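Local structure of malic enzyme (Entamoeba histolytica, 3NV9) at the interface of chains A and B. The protein catalyses, as a malic enzyme, the oxidative decarboxylation of malate to pyruvate with a nicotinamide coenzyme, probably NADP, and as an entangled dimer activates metronidazole. Residues are numbered along the deposited sequence; one frame, centred on the assembly and turned at random. Chains: chain A/B, Malic enzyme.

Contact 1: the interface of chains A and B. Residues chain A 139-140, 150; chain B 157.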
ATOM      1  N   SER A 139       3.003  13.050  12.107  1.00 24.06           N
ATOM      2  CA  SER A 139       3.362  14.402  11.575  1.00 24.45           C
ATOM      3  C   SER A 139       4.032  15.327  12.645  1.00 26.42           C
ATOM      4  O   SER A 139       4.148  16.529  12.434  1.00 27.61           O
ATOM      5  CB  SER A 139       2.150  15.077  10.958  1.00 22.48           C
ATOM      6  OG  SER A 139       1.237  15.487  11.987  1.00 22.28           O
ATOM      7  N   LYS A 140       4.459  14.777  13.786  1.00 28.31           N
ATOM      8  CA  LYS A 140       4.903  15.617  14.931  1.00 28.84           C
ATOM      9  C   LYS A 140       6.272  16.085  14.678  1.00 30.12           C
ATOM     10  O   LYS A 140       7.098  15.337  14.135  1.00 31.15           O
ATOM     11  CB  LYS A 140       4.868  14.878  16.273  1.00 27.90           C
ATOM     12  CG  LYS A 140       3.437  14.824  16.840  1.00 28.93           C
ATOM     13  CD  LYS A 140       3.353  14.140  18.187  1.00 31.39           C
ATOM     14  CE  LYS A 140       4.099  12.774  18.221  1.00 33.60           C
ATOM     15  NZ  LYS A 140       3.469  11.727  17.344  1.00 32.88           N
ATOM     16  N   ALA A 150       5.435  18.976   7.502  1.00 28.75           N
ATOM     17  CA  ALA A 150       5.877  17.588   7.478  1.00 28.16           C
ATOM     18  C   ALA A 150       4.929  16.754   6.563  1.00 27.17           C
ATOM     19  O   ALA A 150       5.377  15.945   5.745  1.00 27.10           O
ATOM     20  CB  ALA A 150       5.930  17.012   8.896  1.00 27.05           C
TER
ATOM     21  N   ARG B 157       8.471   8.592   9.702  1.00 23.37           N
ATOM     22  CA  ARG B 157       7.064   9.007   9.663  1.00 23.41           C
ATOM     23  C   ARG B 157       6.071   7.882   9.284  1.00 23.09           C
ATOM     24  O   ARG B 157       5.001   7.798   9.869  1.00 24.10           O
ATOM     25  CB  ARG B 157       6.928  10.259   8.798  1.00 23.79           C
ATOM     26  CG  ARG B 157       7.591  11.481   9.469  1.00 23.80           C
ATOM     27  CD  ARG B 157       7.198  12.846   8.860  1.00 25.08           C
ATOM     28  NE  ARG B 157       8.061  13.899   9.411  1.00 28.20           N
ATOM     29  CZ  ARG B 157       7.959  14.440  10.642  1.00 32.86           C
ATOM     30  NH1 ARG B 157       6.970  14.107  11.485  1.00 31.88           N
ATOM     31  NH2 ARG B 157       8.836  15.392  11.023  1.00 33.74           N
TER
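B:Arg157 reaches across to A:Lys140 and A:Ala150, and its path shows how an arginine can use both its polar rim and its flat face in one small contact. From CB the chain sets off with CG anti to the carbonyl carbon and runs extended to NE, with CB, CG and CD as a spacer toward chain A. It then turns about the CD-NE bond (chi4 -76°), which sets the guanidinium plane with one face toward the alanine and NH1 toward the lysine carbonyl. At NE of B:Arg157 the chain first comes close to chain A, 3.8 Å from CB of A:Ala150. CZ of B:Arg157 lies 3.7 Å from the same CB of A:Ala150, and this one methyl caps the centre of one face of the guanidinium. NH1 of B:Arg157 makes the polar contact, donating a hydrogen bond of 2.9 Å to the backbone O of A:Lys140. The bond is nearly straight, 172° at the hydrogen, and the oxygen lies in the guanidinium plane. Seen from the acceptor, however, NH1 stands above the carbonyl plane, 43° out of it. NH1 of B:Arg157 also passes 3.4 Å from the carbonyl carbon C of A:Ser139. Because a backbone oxygen is the acceptor, the bond itself does not depend on the lysine side chain. In the fold, A:Lys140 lies in the loop between strand 131-136 and helix 148-158, A:Ala150 near the start of that helix, and B:Arg157 near its end in the partner.

Contact 2: the interface of chains A and B. Residues chain A 54, 60; chain B 6, 8, 35, 39, 43, 468, 473.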
ATOM      1  N   THR A  54      -1.098 -12.653 -14.973  1.00 20.87           N
ATOM      2  CA  THR A  54      -1.053 -14.114 -15.145  1.00 19.82           C
ATOM      3  C   THR A  54       0.123 -14.732 -14.427  1.00 20.22           C
ATOM      4  O   THR A  54       1.228 -14.231 -14.490  1.00 19.40           O
ATOM      5  CB  THR A  54      -1.036 -14.529 -16.628  1.00 18.96           C
ATOM      6  OG1 THR A  54      -1.026 -15.933 -16.720  1.00 20.26           O
ATOM      7  CG2 THR A  54       0.170 -14.019 -17.380  1.00 18.88           C
ATOM      8  N   TRP A  60       7.141 -16.852 -16.390  1.00 21.13           N
ATOM      9  CA  TRP A  60       6.517 -15.530 -16.252  1.00 20.08           C
ATOM     10  C   TRP A  60       7.277 -14.611 -15.276  1.00 19.25           C
ATOM     11  O   TRP A  60       7.143 -13.408 -15.416  1.00 18.98           O
ATOM     12  CB  TRP A  60       5.025 -15.618 -15.850  1.00 19.63           C
ATOM     13  CG  TRP A  60       4.179 -15.894 -17.080  1.00 21.12           C
ATOM     14  CD1 TRP A  60       3.660 -17.114 -17.478  1.00 16.32           C
ATOM     15  CD2 TRP A  60       3.836 -14.949 -18.096  1.00 15.91           C
ATOM     16  NE1 TRP A  60       2.979 -16.948 -18.662  1.00 21.54           N
ATOM     17  CE2 TRP A  60       3.067 -15.629 -19.056  1.00 18.24           C
ATOM     18  CE3 TRP A  60       4.084 -13.578 -18.267  1.00 20.45           C
ATOM     19  CZ2 TRP A  60       2.567 -14.998 -20.198  1.00 17.83           C
ATOM     20  CZ3 TRP A  60       3.577 -12.939 -19.392  1.00 18.17           C
ATOM     21  CH2 TRP A  60       2.830 -13.657 -20.355  1.00 21.01           C
TER
ATOM     22  N   ALA B   6       1.409 -21.099 -23.245  1.00 24.55           N
ATOM     23  CA  ALA B   6       0.874 -20.034 -22.361  1.00 22.76           C
ATOM     24  C   ALA B   6       1.655 -19.929 -21.040  1.00 22.77           C
ATOM     25  O   ALA B   6       1.769 -18.825 -20.490  1.00 22.73           O
ATOM     26  CB  ALA B   6      -0.604 -20.270 -22.076  1.00 22.55           C
ATOM     27  N   LEU B   8       4.848 -20.405 -20.807  1.00 23.52           N
ATOM     28  CA  LEU B   8       6.201 -20.058 -21.205  1.00 23.70           C
ATOM     29  C   LEU B   8       7.269 -21.123 -20.924  1.00 24.21           C
ATOM     30  O   LEU B   8       8.433 -20.784 -20.841  1.00 26.43           O
ATOM     31  CB  LEU B   8       6.622 -18.755 -20.552  1.00 23.61           C
ATOM     32  CG  LEU B   8       5.764 -17.525 -20.778  1.00 24.18           C
ATOM     33  CD1 LEU B   8       6.491 -16.360 -20.120  1.00 25.75           C
ATOM     34  CD2 LEU B   8       5.680 -17.305 -22.258  1.00 19.88           C
ATOM     35  N   LEU B  35       8.397  -8.677 -23.720  1.00 23.58           N
ATOM     36  CA  LEU B  35       7.264  -9.258 -22.957  1.00 23.44           C
ATOM     37  C   LEU B  35       6.876  -8.502 -21.657  1.00 23.94           C
ATOM     38  O   LEU B  35       5.699  -8.259 -21.410  1.00 25.58           O
ATOM     39  CB  LEU B  35       7.490 -10.735 -22.649  1.00 22.29           C
ATOM     40  CG  LEU B  35       6.328 -11.398 -21.895  1.00 19.81           C
ATOM     41  CD1 LEU B  35       5.011 -11.387 -22.701  1.00 15.68           C
ATOM     42  CD2 LEU B  35       6.758 -12.799 -21.539  1.00 16.40           C
ATOM     43  N   VAL B  39       3.192  -7.190 -21.023  1.00 23.48           N
ATOM     44  CA  VAL B  39       2.390  -7.780 -19.965  1.00 23.12           C
ATOM     45  C   VAL B  39       2.021  -6.738 -18.917  1.00 23.58           C
ATOM     46  O   VAL B  39       0.878  -6.689 -18.455  1.00 24.67           O
ATOM     47  CB  VAL B  39       3.037  -9.083 -19.370  1.00 23.72           C
ATOM     48  CG1 VAL B  39       4.300  -8.774 -18.590  1.00 21.20           C
ATOM     49  CG2 VAL B  39       2.060  -9.795 -18.506  1.00 21.58           C
ATOM     50  N   TYR B  43      -2.187  -5.834 -18.038  1.00 24.53           N
ATOM     51  CA  TYR B  43      -2.810  -5.935 -16.729  1.00 25.21           C
ATOM     52  C   TYR B  43      -2.711  -4.650 -15.939  1.00 25.15           C
ATOM     53  O   TYR B  43      -3.191  -4.600 -14.789  1.00 24.89           O
ATOM     54  CB  TYR B  43      -2.156  -7.037 -15.882  1.00 26.00           C
ATOM     55  CG  TYR B  43      -2.353  -8.395 -16.471  1.00 26.94           C
ATOM     56  CD1 TYR B  43      -3.604  -8.992 -16.478  1.00 27.07           C
ATOM     57  CD2 TYR B  43      -1.295  -9.075 -17.025  1.00 25.81           C
ATOM     58  CE1 TYR B  43      -3.769 -10.259 -17.019  1.00 28.39           C
ATOM     59  CE2 TYR B  43      -1.461 -10.323 -17.566  1.00 28.57           C
ATOM     60  CZ  TYR B  43      -2.694 -10.902 -17.576  1.00 27.96           C
ATOM     61  OH  TYR B  43      -2.834 -12.142 -18.134  1.00 27.57           O
ATOM     62  N   PHE B 468      -3.377 -14.084 -21.033  1.00 23.96           N
ATOM     63  CA  PHE B 468      -2.589 -13.198 -21.846  1.00 23.90           C
ATOM     64  C   PHE B 468      -2.712 -13.670 -23.285  1.00 23.36           C
ATOM     65  O   PHE B 468      -2.761 -14.851 -23.514  1.00 24.69           O
ATOM     66  CB  PHE B 468      -1.152 -13.268 -21.382  1.00 22.54           C
ATOM     67  CG  PHE B 468      -0.303 -12.243 -21.972  1.00 21.49           C
ATOM     68  CD1 PHE B 468      -0.356 -10.923 -21.500  1.00 20.79           C
ATOM     69  CD2 PHE B 468       0.570 -12.570 -23.016  1.00 18.95           C
ATOM     70  CE1 PHE B 468       0.464  -9.909 -22.070  1.00 18.31           C
ATOM     71  CE2 PHE B 468       1.421 -11.590 -23.579  1.00 19.11           C
ATOM     72  CZ  PHE B 468       1.372 -10.252 -23.097  1.00 17.57           C
ATOM     73  N   LEU B 473       2.423 -12.975 -27.358  1.00 24.86           N
ATOM     74  CA  LEU B 473       3.560 -13.843 -27.151  1.00 25.25           C
ATOM     75  C   LEU B 473       4.295 -14.088 -28.456  1.00 25.29           C
ATOM     76  O   LEU B 473       5.521 -14.011 -28.465  1.00 26.19           O
ATOM     77  CB  LEU B 473       3.168 -15.196 -26.532  1.00 24.85           C
ATOM     78  CG  LEU B 473       2.774 -15.135 -25.041  1.00 27.13           C
ATOM     79  CD1 LEU B 473       2.462 -16.544 -24.573  1.00 25.07           C
ATOM     80  CD2 LEU B 473       3.886 -14.495 -24.211  1.00 24.46           C
TER
HETATM   81  O   HOH W   1      -2.025 -16.358 -19.337  1.00 32.72           O
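A:Trp60 enters a pocket of chain B built by B:Ala6, B:Leu8, B:Leu35, B:Val39, B:Phe468 and B:Leu473, an aromatic anchor from the N-terminal domain of a malic enzyme family subunit. The indole NE1 of A:Trp60 donates to the backbone O of B:Ala6 at 2.9 Å; the bond lies in the carbonyl plane and close to the ring plane, which would fix the turn of the indole. B:Leu8 comes over one face, its CD1 3.6 Å from the centroid of the five-membered ring of A:Trp60. On the opposite face lies the methyl CG2 of A:Thr54, from the same chain, completing a sandwich. CH2 of A:Trp60 points onto the face of B:Phe468, toward its rim, 3.7 Å from CD2, with the planes 72° apart in an edge-to-face pair. CZ3 of A:Trp60 meets CG2 of B:Val39 at 3.6 Å, and CD2 of B:Leu35 at 3.8 Å. With OG1 of A:Thr54 anti to the backbone N (chi1 -179°), CG2 falls between that N and the carbonyl carbon, over the indole, while OG1 turns to a water. Further out, this water, 2.8 Å from OG1 of A:Thr54, links it to the backbone N of B:Phe468. The hydroxyl OH of B:Tyr43 abuts CB of A:Thr54 at 3.3 Å, and the ring end also borders the threonine's backbone N.

Contact 3: the interface of chains A and B. Residues chain A 71-72, 75, 86; chain B 33-34, 36-37.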
ATOM      1  N   ARG A  71      13.152  -3.248 -18.699  1.00 24.25           N
ATOM      2  CA  ARG A  71      12.385  -2.473 -19.696  1.00 22.96           C
ATOM      3  C   ARG A  71      11.407  -1.511 -19.055  1.00 22.35           C
ATOM      4  O   ARG A  71      11.236  -0.360 -19.525  1.00 21.86           O
ATOM      5  CB  ARG A  71      11.635  -3.411 -20.669  1.00 23.11           C
ATOM      6  CG  ARG A  71      10.785  -2.677 -21.740  1.00 22.73           C
ATOM      7  CD  ARG A  71      11.609  -1.787 -22.716  1.00 20.41           C
ATOM      8  NE  ARG A  71      12.366  -2.600 -23.661  1.00 21.07           N
ATOM      9  CZ  ARG A  71      11.801  -3.237 -24.685  1.00 24.22           C
ATOM     10  NH1 ARG A  71      10.481  -3.103 -24.916  1.00 23.63           N
ATOM     11  NH2 ARG A  71      12.549  -3.989 -25.487  1.00 23.15           N
ATOM     12  N   ILE A  72      10.759  -1.960 -17.974  1.00 21.69           N
ATOM     13  CA  ILE A  72       9.835  -1.084 -17.260  1.00 21.58           C
ATOM     14  C   ILE A  72      10.593   0.045 -16.573  1.00 23.69           C
ATOM     15  O   ILE A  72      10.159   1.195 -16.615  1.00 24.98           O
ATOM     16  CB  ILE A  72       8.934  -1.835 -16.238  1.00 22.85           C
ATOM     17  CG1 ILE A  72       8.058  -2.940 -16.888  1.00 18.96           C
ATOM     18  CG2 ILE A  72       8.025  -0.852 -15.463  1.00 23.06           C
ATOM     19  CD1 ILE A  72       7.360  -2.566 -18.195  1.00 12.85           C
ATOM     20  N   ASN A  75      11.706   2.419 -19.425  1.00 26.88           N
ATOM     21  CA  ASN A  75      10.473   3.034 -19.967  1.00 26.64           C
ATOM     22  C   ASN A  75       9.928   4.131 -19.066  1.00 26.17           C
ATOM     23  O   ASN A  75       9.640   5.252 -19.519  1.00 26.40           O
ATOM     24  CB  ASN A  75       9.386   1.995 -20.216  1.00 25.77           C
ATOM     25  CG  ASN A  75       9.624   1.208 -21.452  1.00 26.83           C
ATOM     26  OD1 ASN A  75      10.582   1.463 -22.175  1.00 27.34           O
ATOM     27  ND2 ASN A  75       8.743   0.236 -21.730  1.00 24.13           N
ATOM     28  N   TYR A  86       2.214   1.079 -16.584  1.00 24.19           N
ATOM     29  CA  TYR A  86       3.133  -0.059 -16.513  1.00 23.84           C
ATOM     30  C   TYR A  86       3.145  -0.597 -15.115  1.00 22.46           C
ATOM     31  O   TYR A  86       3.854  -1.560 -14.842  1.00 23.18           O
ATOM     32  CB  TYR A  86       4.572   0.278 -16.918  1.00 23.38           C
ATOM     33  CG  TYR A  86       4.760   0.359 -18.381  1.00 25.78           C
ATOM     34  CD1 TYR A  86       4.424  -0.708 -19.217  1.00 25.67           C
ATOM     35  CD2 TYR A  86       5.305   1.492 -18.947  1.00 26.53           C
ATOM     36  CE1 TYR A  86       4.614  -0.609 -20.592  1.00 25.76           C
ATOM     37  CE2 TYR A  86       5.483   1.607 -20.292  1.00 27.04           C
ATOM     38  CZ  TYR A  86       5.141   0.562 -21.125  1.00 26.28           C
ATOM     39  OH  TYR A  86       5.331   0.736 -22.481  1.00 23.30           O
TER
ATOM     40  N   LYS B  33      12.436  -8.592 -22.048  1.00 25.48           N
ATOM     41  CA  LYS B  33      12.255  -7.141 -21.996  1.00 25.54           C
ATOM     42  C   LYS B  33      10.989  -6.693 -22.755  1.00 25.96           C
ATOM     43  O   LYS B  33      10.170  -5.928 -22.240  1.00 26.74           O
ATOM     44  CB  LYS B  33      13.489  -6.426 -22.491  1.00 25.96           C
ATOM     45  CG  LYS B  33      14.659  -6.524 -21.495  1.00 27.56           C
ATOM     46  CD  LYS B  33      15.908  -5.790 -21.991  1.00 31.25           C
ATOM     47  CE  LYS B  33      16.776  -5.373 -20.782  1.00 34.18           C
ATOM     48  NZ  LYS B  33      18.109  -4.965 -21.220  1.00 38.82           N
ATOM     49  N   GLU B  34      10.818  -7.203 -23.965  1.00 25.46           N
ATOM     50  CA  GLU B  34       9.654  -6.850 -24.778  1.00 24.87           C
ATOM     51  C   GLU B  34       8.370  -7.410 -24.149  1.00 24.27           C
ATOM     52  O   GLU B  34       7.370  -6.705 -24.069  1.00 24.01           O
ATOM     53  CB  GLU B  34       9.836  -7.417 -26.180  1.00 25.16           C
ATOM     54  CG  GLU B  34       8.808  -6.978 -27.194  1.00 25.63           C
ATOM     55  CD  GLU B  34       8.865  -5.485 -27.456  1.00 32.50           C
ATOM     56  OE1 GLU B  34       9.830  -4.800 -26.988  1.00 34.69           O
ATOM     57  OE2 GLU B  34       7.938  -4.993 -28.148  1.00 33.54           O
ATOM     58  N   ALA B  36       7.855  -8.120 -20.846  1.00 22.97           N
ATOM     59  CA  ALA B  36       7.604  -7.241 -19.710  1.00 22.20           C
ATOM     60  C   ALA B  36       6.834  -6.003 -20.150  1.00 22.31           C
ATOM     61  O   ALA B  36       5.857  -5.572 -19.515  1.00 21.10           O
ATOM     62  CB  ALA B  36       8.970  -6.827 -19.063  1.00 21.80           C
ATOM     63  N   GLU B  37       7.287  -5.382 -21.237  1.00 23.24           N
ATOM     64  CA  GLU B  37       6.584  -4.205 -21.733  1.00 23.40           C
ATOM     65  C   GLU B  37       5.114  -4.543 -21.993  1.00 23.43           C
ATOM     66  O   GLU B  37       4.197  -3.851 -21.526  1.00 23.47           O
ATOM     67  CB  GLU B  37       7.288  -3.629 -22.961  1.00 24.10           C
ATOM     68  CG  GLU B  37       6.577  -2.414 -23.554  1.00 26.03           C
ATOM     69  CD  GLU B  37       7.444  -1.576 -24.453  1.00 31.25           C
ATOM     70  OE1 GLU B  37       8.621  -1.235 -24.112  1.00 32.20           O
ATOM     71  OE2 GLU B  37       6.924  -1.239 -25.520  1.00 33.11           O
TER
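A:Arg71 meets B:Glu37 and B:Glu34 because its chain first leaves anti to the backbone nitrogen (chi1 179°) and then bends at both chi2 (63°) and chi3, folding the guanidinium across the partner helix. Both glutamates also leave anti to the backbone nitrogen; B:Glu37 then stays extended, whereas B:Glu34 bends at chi2 to bring its carboxylate to the same arginine nitrogen. NH1 of A:Arg71 thus forms hydrogen-bonded salt bridges with OE1 of B:Glu34 and OE1 of B:Glu37, each at 2.8 Å. Both carboxylates stand steeply against the guanidinium, so these are oblique bridges and not coplanar, two-pronged pairs; NH2 of A:Arg71 adds a weak bond of 3.2 Å to OE1 of B:Glu34. OE1 of B:Glu37 is gripped a second time by the amide ND2 of A:Asn75, at 2.8 Å. The two donors come from opposite faces of the carboxylate plane, an example of one acceptor oxygen held from both sides, and the arginine would be expected to stabilise its negative charge. The aliphatic part of the arginine is also used: CB of A:Arg71 lies 3.3 Å from the backbone O of B:Lys33. OH of A:Tyr86 approaches CG of B:Glu37 at 3.6 Å, and CD1 of A:Ile72 packs near O of B:Ala36. In the fold, helix 69-78 of chain A and A:Tyr86, at the end of helix 83-86, both pack on one short stretch, 33-37, of helix 21-42 of chain B.

Contacts 2 and 3 are neighbours, their C-alpha centres about 12 Å apart, and both use helix 21-42 of chain B: B:Leu35 and B:Val39 serve contact 2, while B:Lys33, B:Glu34, B:Ala36 and B:Glu37 serve contact 3. One helix thus offers apolar residues to one patch and mainly charged ones to the other. Between C-alpha centres, contact 1 lies about 42 Å from contact 2 and 36 Å from contact 3; it relies on helix 148-158 of both chains and the loop before it in chain A. Each contact recurs with the chains exchanged, so separated patches tie the subunits into a deeply entangled dimer.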